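Local coordinates for protein glycoside hydrolase family 81 (Clostridium thermocellum, PDB 6FOP) that probably hydrolyses beta-1,3-glucans such as laminarin, as a family 81 glycoside hydrolase of the cellulosome, at residues A[585-599]-A[616-628]. Sequence-based numbering, arbitrary orientation. Where two conformers were deposited one is given.
Sequences SLYLGKDPNYIKQNY and DIQYMYYALYDPA
Gln618 brings OE1 to the edge of the Tyr599 ring, and a water donates both to this oxygen and to Asn598 OD1. At the next residue, the Tyr619 ring receives the Tyr599 hydroxyl at its edge, Tyr599 OH lying 3.6 Å from Tyr619 CE1. Tyr621 makes the most extensive contact. Its CG stands anti to the backbone N (chi1 -179°), which carries the ring across beneath Ile595, whose CD1 sits over one face, 3.7 Å from the ring centroid. Leu588 CB touches the ring's edge, and Phe578 stacks on the ring from outside the two segments. Tyr621 OH lies 3.3 Å from Asn598 CB and is bound through an in-plane water to Leu588 O. Asn598 turns its amide elsewhere, ND2 giving a straight bond to Tyr594 OH and OD1 meeting His574, a nickel ligand. Tyr622 lies obliquely against Tyr599, planes 36° apart and ring centroids 4.3 Å apart. At its far end Tyr622 OH accepts from Lys596 NZ at 2.7 Å, the ammonium also forming a salt bridge with Glu600. Leu624, in the turn between helices 615-622 and 627-633, packs CD1 3.8 Å from Leu588 CB; its CD2 meets Leu586 CD2, and its CB touches Ile595 CD1. Its carbonyl shares a water with Gly589 O, joining the two turns where the backbones run close. Tyr625 lies flat under the lysine, with Lys596 CB 3.8 Å from the centroid of the Tyr625 ring; the lysine chain bends at chi2 and continues over the rim toward Tyr622. Segments 592-599 and 616-622 run roughly antiparallel (149°), their axes 10.4 Å apart at closest approach, a tyrosine-rich helix-helix packing consistent with the (alpha/alpha)6 barrel of this clan, with Asn598 in the second shell of the nickel site through His574.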
loop_
_atom_site.group_PDB
_atom_site.type_symbol
_atom_site.label_atom_id
_atom_site.label_comp_id
_atom_site.label_asym_id
_atom_site.label_seq_id
_atom_site.Cartn_x
_atom_site.Cartn_y
_atom_site.Cartn_z
ATOM N N SER A 585 6.626 -3.841 -14.478
ATOM C CA SER A 585 7.693 -3.239 -13.669
ATOM C C SER A 585 8.447 -2.128 -14.364
ATOM O O SER A 585 9.438 -1.623 -13.833
ATOM C CB SER A 585 8.676 -4.287 -13.163
ATOM O OG SER A 585 8.065 -5.229 -12.306
ATOM N N LEU A 586 7.974 -1.688 -15.523
ATOM C CA LEU A 586 8.659 -0.621 -16.210
ATOM C C LEU A 586 8.677 0.684 -15.414
ATOM O O LEU A 586 9.541 1.529 -15.645
ATOM C CB LEU A 586 8.086 -0.402 -17.603
ATOM C CG LEU A 586 8.235 -1.596 -18.582
ATOM C CD1 LEU A 586 7.442 -1.367 -19.859
ATOM C CD2 LEU A 586 9.700 -1.884 -18.899
ATOM N N TYR A 587 7.733 0.841 -14.470
ATOM C CA TYR A 587 7.728 2.010 -13.599
ATOM C C TYR A 587 9.036 2.224 -12.891
ATOM O O TYR A 587 9.352 3.356 -12.544
ATOM C CB TYR A 587 6.592 1.936 -12.549
ATOM C CG TYR A 587 6.831 0.936 -11.451
ATOM C CD1 TYR A 587 7.511 1.298 -10.275
ATOM C CD2 TYR A 587 6.478 -0.399 -11.604
ATOM C CE1 TYR A 587 7.790 0.362 -9.299
ATOM C CE2 TYR A 587 6.762 -1.338 -10.649
ATOM C CZ TYR A 587 7.425 -0.963 -9.478
ATOM O OH TYR A 587 7.707 -1.901 -8.518
ATOM N N LEU A 588 9.799 1.155 -12.667
ATOM C CA LEU A 588 11.086 1.311 -11.998
ATOM C C LEU A 588 12.016 2.267 -12.734
ATOM O O LEU A 588 12.887 2.888 -12.126
ATOM C CB LEU A 588 11.773 -0.051 -11.887
ATOM C CG LEU A 588 11.137 -1.060 -10.935
ATOM C CD1 LEU A 588 11.779 -2.427 -11.083
ATOM C CD2 LEU A 588 11.246 -0.553 -9.486
ATOM N N GLY A 589 11.830 2.341 -14.045
ATOM C CA GLY A 589 12.637 3.154 -14.931
ATOM C C GLY A 589 12.074 4.505 -15.304
ATOM O O GLY A 589 12.538 5.118 -16.262
ATOM N N LYS A 590 11.109 5.023 -14.528
ATOM C CA LYS A 590 10.596 6.387 -14.791
ATOM C C LYS A 590 11.692 7.412 -15.005
ATOM O O LYS A 590 11.595 8.271 -15.882
ATOM C CB LYS A 590 9.698 6.841 -13.642
ATOM C CG LYS A 590 8.290 6.322 -13.715
ATOM C CD LYS A 590 7.480 7.095 -12.672
ATOM C CE LYS A 590 6.049 6.636 -12.589
ATOM N NZ LYS A 590 5.198 7.199 -13.673
ATOM N N ASP A 591 12.728 7.357 -14.182
ATOM C CA ASP A 591 13.892 8.245 -14.348
ATOM C C ASP A 591 15.109 7.354 -14.569
ATOM O O ASP A 591 15.639 6.769 -13.612
ATOM C CB ASP A 591 14.097 9.134 -13.125
ATOM C CG ASP A 591 15.215 10.140 -13.306
ATOM O OD1 ASP A 591 15.986 10.044 -14.284
ATOM O OD2 ASP A 591 15.329 11.046 -12.436
ATOM N N PRO A 592 15.570 7.240 -15.820
ATOM C CA PRO A 592 16.773 6.404 -16.061
ATOM C C PRO A 592 18.012 6.870 -15.294
ATOM O O PRO A 592 18.834 6.036 -14.950
ATOM C CB PRO A 592 17.009 6.504 -17.551
ATOM C CG PRO A 592 15.840 7.135 -18.125
ATOM C CD PRO A 592 14.977 7.736 -17.072
ATOM N N ASN A 593 18.150 8.184 -15.045
ATOM C CA ASN A 593 19.270 8.669 -14.246
ATOM C C ASN A 593 19.202 8.140 -12.819
ATOM O O ASN A 593 20.236 7.912 -12.207
ATOM C CB ASN A 593 19.356 10.199 -14.276
ATOM C CG ASN A 593 19.618 10.733 -15.672
ATOM O OD1 ASN A 593 18.922 11.626 -16.158
ATOM N ND2 ASN A 593 20.618 10.175 -16.327
ATOM N N TYR A 594 17.983 7.975 -12.283
ATOM C CA TYR A 594 17.839 7.390 -10.952
ATOM C C TYR A 594 18.263 5.920 -10.963
ATOM O O TYR A 594 18.890 5.454 -10.011
ATOM C CB TYR A 594 16.415 7.541 -10.370
ATOM C CG TYR A 594 16.334 6.935 -8.979
ATOM C CD1 TYR A 594 16.885 7.597 -7.877
ATOM C CD2 TYR A 594 15.780 5.669 -8.772
ATOM C CE1 TYR A 594 16.880 7.009 -6.613
ATOM C CE2 TYR A 594 15.772 5.073 -7.513
ATOM C CZ TYR A 594 16.300 5.771 -6.425
ATOM O OH TYR A 594 16.299 5.185 -5.185
ATOM N N ILE A 595 17.922 5.174 -12.024
ATOM C CA ILE A 595 18.399 3.775 -12.120
ATOM C C ILE A 595 19.942 3.744 -11.936
ATOM O O ILE A 595 20.484 2.980 -11.140
ATOM C CB ILE A 595 18.075 3.148 -13.517
ATOM C CG1 ILE A 595 16.571 3.039 -13.827
ATOM C CG2 ILE A 595 18.775 1.808 -13.680
ATOM C CD1 ILE A 595 15.857 2.021 -13.008
ATOM N N LYS A 596 20.631 4.614 -12.668
ATOM C CA LYS A 596 22.093 4.718 -12.585
ATOM C C LYS A 596 22.563 5.075 -11.173
ATOM O O LYS A 596 23.420 4.401 -10.623
ATOM C CB LYS A 596 22.609 5.720 -13.623
ATOM C CG LYS A 596 24.130 5.841 -13.671
ATOM C CD LYS A 596 24.794 4.494 -13.916
ATOM C CE LYS A 596 26.194 4.577 -14.518
ATOM N NZ LYS A 596 26.983 3.316 -14.341
ATOM N N GLN A 597 21.951 6.097 -10.564
ATOM C CA GLN A 597 22.317 6.521 -9.211
ATOM C C GLN A 597 22.068 5.427 -8.178
ATOM O O GLN A 597 22.855 5.241 -7.239
ATOM C CB GLN A 597 21.535 7.769 -8.810
ATOM C CG GLN A 597 21.895 9.046 -9.539
ATOM C CD GLN A 597 20.961 10.197 -9.169
ATOM O OE1 GLN A 597 19.754 10.024 -9.024
ATOM N NE2 GLN A 597 21.526 11.374 -9.002
ATOM N N ASN A 598 20.902 4.777 -8.288
ATOM C CA ASN A 598 20.518 3.720 -7.343
ATOM C C ASN A 598 21.494 2.545 -7.441
ATOM O O ASN A 598 22.021 2.051 -6.427
ATOM C CB ASN A 598 19.046 3.336 -7.583
ATOM C CG ASN A 598 18.584 2.197 -6.716
ATOM O OD1 ASN A 598 19.087 1.073 -6.805
ATOM N ND2 ASN A 598 17.561 2.457 -5.888
ATOM N N TYR A 599 21.738 2.086 -8.667
ATOM C CA TYR A 599 22.689 1.004 -8.907
ATOM C C TYR A 599 24.098 1.341 -8.441
ATOM O O TYR A 599 24.739 0.507 -7.779
ATOM C CB TYR A 599 22.645 0.627 -10.385
ATOM C CG TYR A 599 23.575 -0.478 -10.818
ATOM C CD1 TYR A 599 23.166 -1.816 -10.794
ATOM C CD2 TYR A 599 24.832 -0.193 -11.333
ATOM C CE1 TYR A 599 24.024 -2.818 -11.231
ATOM C CE2 TYR A 599 25.661 -1.188 -11.802
ATOM C CZ TYR A 599 25.270 -2.509 -11.697
ATOM O OH TYR A 599 26.109 -3.505 -12.172
ATOM N N ASP A 616 21.147 -11.192 -11.408
ATOM C CA ASP A 616 19.997 -11.218 -12.335
ATOM C C ASP A 616 19.016 -10.063 -12.090
ATOM O O ASP A 616 18.687 -9.305 -13.008
ATOM C CB ASP A 616 19.262 -12.562 -12.362
ATOM C CG ASP A 616 18.885 -13.118 -10.990
ATOM O OD1 ASP A 616 19.319 -12.598 -9.924
ATOM O OD2 ASP A 616 18.117 -14.095 -10.985
ATOM N N ILE A 617 18.592 -9.914 -10.835
ATOM C CA ILE A 617 17.661 -8.842 -10.463
ATOM C C ILE A 617 18.315 -7.495 -10.780
ATOM O O ILE A 617 17.669 -6.600 -11.345
ATOM C CB ILE A 617 17.316 -8.922 -8.981
ATOM C CG1 ILE A 617 16.691 -10.258 -8.592
ATOM C CG2 ILE A 617 16.410 -7.780 -8.566
ATOM C CD1 ILE A 617 15.471 -10.638 -9.340
ATOM N N GLN A 618 19.598 -7.336 -10.405
ATOM C CA GLN A 618 20.261 -6.039 -10.597
ATOM C C GLN A 618 20.487 -5.707 -12.053
ATOM O O GLN A 618 20.396 -4.543 -12.455
ATOM C CB GLN A 618 21.582 -5.975 -9.844
ATOM C CG GLN A 618 21.418 -5.981 -8.339
ATOM C CD GLN A 618 20.741 -4.742 -7.822
ATOM O OE1 GLN A 618 20.662 -3.740 -8.519
ATOM N NE2 GLN A 618 20.306 -4.791 -6.562
ATOM N N TYR A 619 20.802 -6.725 -12.869
ATOM C CA TYR A 619 21.003 -6.422 -14.291
ATOM C C TYR A 619 19.686 -6.185 -15.034
ATOM O O TYR A 619 19.656 -5.372 -15.973
ATOM C CB TYR A 619 21.841 -7.496 -14.977
ATOM C CG TYR A 619 23.241 -7.684 -14.424
ATOM C CD1 TYR A 619 23.919 -6.654 -13.781
ATOM C CD2 TYR A 619 23.887 -8.897 -14.565
ATOM C CE1 TYR A 619 25.211 -6.812 -13.308
ATOM C CE2 TYR A 619 25.175 -9.073 -14.077
ATOM C CZ TYR A 619 25.821 -8.051 -13.422
ATOM O OH TYR A 619 27.103 -8.217 -12.957
ATOM N N MET A 620 18.586 -6.820 -14.603
ATOM C CA MET A 620 17.268 -6.454 -15.134
ATOM C C MET A 620 16.923 -5.005 -14.816
ATOM O O MET A 620 16.395 -4.272 -15.669
ATOM C CB MET A 620 16.194 -7.370 -14.593
ATOM C CG MET A 620 16.258 -8.771 -15.178
ATOM S SD MET A 620 14.799 -9.706 -14.654
ATOM C CE MET A 620 15.177 -10.071 -12.951
ATOM N N TYR A 621 17.281 -4.564 -13.596
ATOM C CA TYR A 621 17.062 -3.183 -13.181
ATOM C C TYR A 621 17.941 -2.214 -13.983
ATOM O O TYR A 621 17.455 -1.223 -14.545
ATOM C CB TYR A 621 17.384 -3.071 -11.701
ATOM C CG TYR A 621 17.189 -1.705 -11.120
ATOM C CD1 TYR A 621 15.896 -1.212 -10.891
ATOM C CD2 TYR A 621 18.273 -0.925 -10.724
ATOM C CE1 TYR A 621 15.704 0.046 -10.353
ATOM C CE2 TYR A 621 18.075 0.327 -10.160
ATOM C CZ TYR A 621 16.790 0.812 -9.980
ATOM O OH TYR A 621 16.611 2.066 -9.392
ATOM N N TYR A 622 19.234 -2.568 -14.109
ATOM C CA TYR A 622 20.202 -1.704 -14.787
ATOM C C TYR A 622 19.867 -1.578 -16.274
ATOM O O TYR A 622 20.186 -0.552 -16.896
ATOM C CB TYR A 622 21.643 -2.197 -14.614
ATOM C CG TYR A 622 22.671 -1.169 -14.989
ATOM C CD1 TYR A 622 22.872 -0.035 -14.209
ATOM C CD2 TYR A 622 23.488 -1.353 -16.093
ATOM C CE1 TYR A 622 23.802 0.922 -14.559
ATOM C CE2 TYR A 622 24.430 -0.392 -16.450
ATOM C CZ TYR A 622 24.611 0.721 -15.657
ATOM O OH TYR A 622 25.552 1.669 -15.995
ATOM N N ALA A 623 19.217 -2.613 -16.839
ATOM C CA ALA A 623 18.761 -2.561 -18.224
ATOM C C ALA A 623 17.729 -1.455 -18.494
ATOM O O ALA A 623 17.509 -1.120 -19.652
ATOM C CB ALA A 623 18.187 -3.904 -18.640
ATOM N N LEU A 624 17.145 -0.862 -17.435
ATOM C CA LEU A 624 16.286 0.309 -17.584
ATOM C C LEU A 624 17.074 1.621 -17.708
ATOM O O LEU A 624 16.475 2.699 -17.887
ATOM C CB LEU A 624 15.270 0.377 -16.456
ATOM C CG LEU A 624 14.300 -0.798 -16.410
ATOM C CD1 LEU A 624 13.591 -0.890 -15.062
ATOM C CD2 LEU A 624 13.290 -0.714 -17.553
ATOM N N TYR A 625 18.410 1.511 -17.696
ATOM C CA TYR A 625 19.310 2.620 -18.054
ATOM C C TYR A 625 20.194 2.253 -19.270
ATOM O O TYR A 625 20.288 3.013 -20.218
ATOM C CB TYR A 625 20.187 2.948 -16.843
ATOM C CG TYR A 625 21.316 3.903 -17.093
ATOM C CD1 TYR A 625 21.071 5.254 -17.300
ATOM C CD2 TYR A 625 22.645 3.460 -17.135
ATOM C CE1 TYR A 625 22.109 6.145 -17.519
ATOM C CE2 TYR A 625 23.689 4.344 -17.341
ATOM C CZ TYR A 625 23.419 5.678 -17.545
ATOM O OH TYR A 625 24.466 6.541 -17.771
ATOM N N ASP A 626 20.848 1.097 -19.206
ATOM C CA ASP A 626 21.801 0.685 -20.256
ATOM C C ASP A 626 21.654 -0.817 -20.508
ATOM O O ASP A 626 22.377 -1.627 -19.924
ATOM C CB ASP A 626 23.229 1.059 -19.874
ATOM C CG ASP A 626 24.220 0.818 -20.993
ATOM O OD1 ASP A 626 23.863 0.165 -22.017
ATOM O OD2 ASP A 626 25.379 1.265 -20.812
ATOM N N PRO A 627 20.684 -1.185 -21.361
ATOM C CA PRO A 627 20.484 -2.612 -21.622
ATOM C C PRO A 627 21.663 -3.319 -22.296
ATOM O O PRO A 627 21.870 -4.504 -22.064
ATOM C CB PRO A 627 19.229 -2.666 -22.487
ATOM C CG PRO A 627 18.834 -1.272 -22.785
ATOM C CD PRO A 627 19.669 -0.331 -22.002
ATOM N N ALA A 628 22.417 -2.602 -23.126
ATOM C CA ALA A 628 23.582 -3.223 -23.761
ATOM C C ALA A 628 24.636 -3.622 -22.724
ATOM O O ALA A 628 25.187 -4.724 -22.766
ATOM C CB ALA A 628 24.179 -2.306 -24.808
HETATM O O HOH W 1 13.883 2.721 -9.476
HETATM O O HOH W 2 13.957 3.776 -18.247
HETATM O O HOH W 3 20.516 -1.381 -7.030
#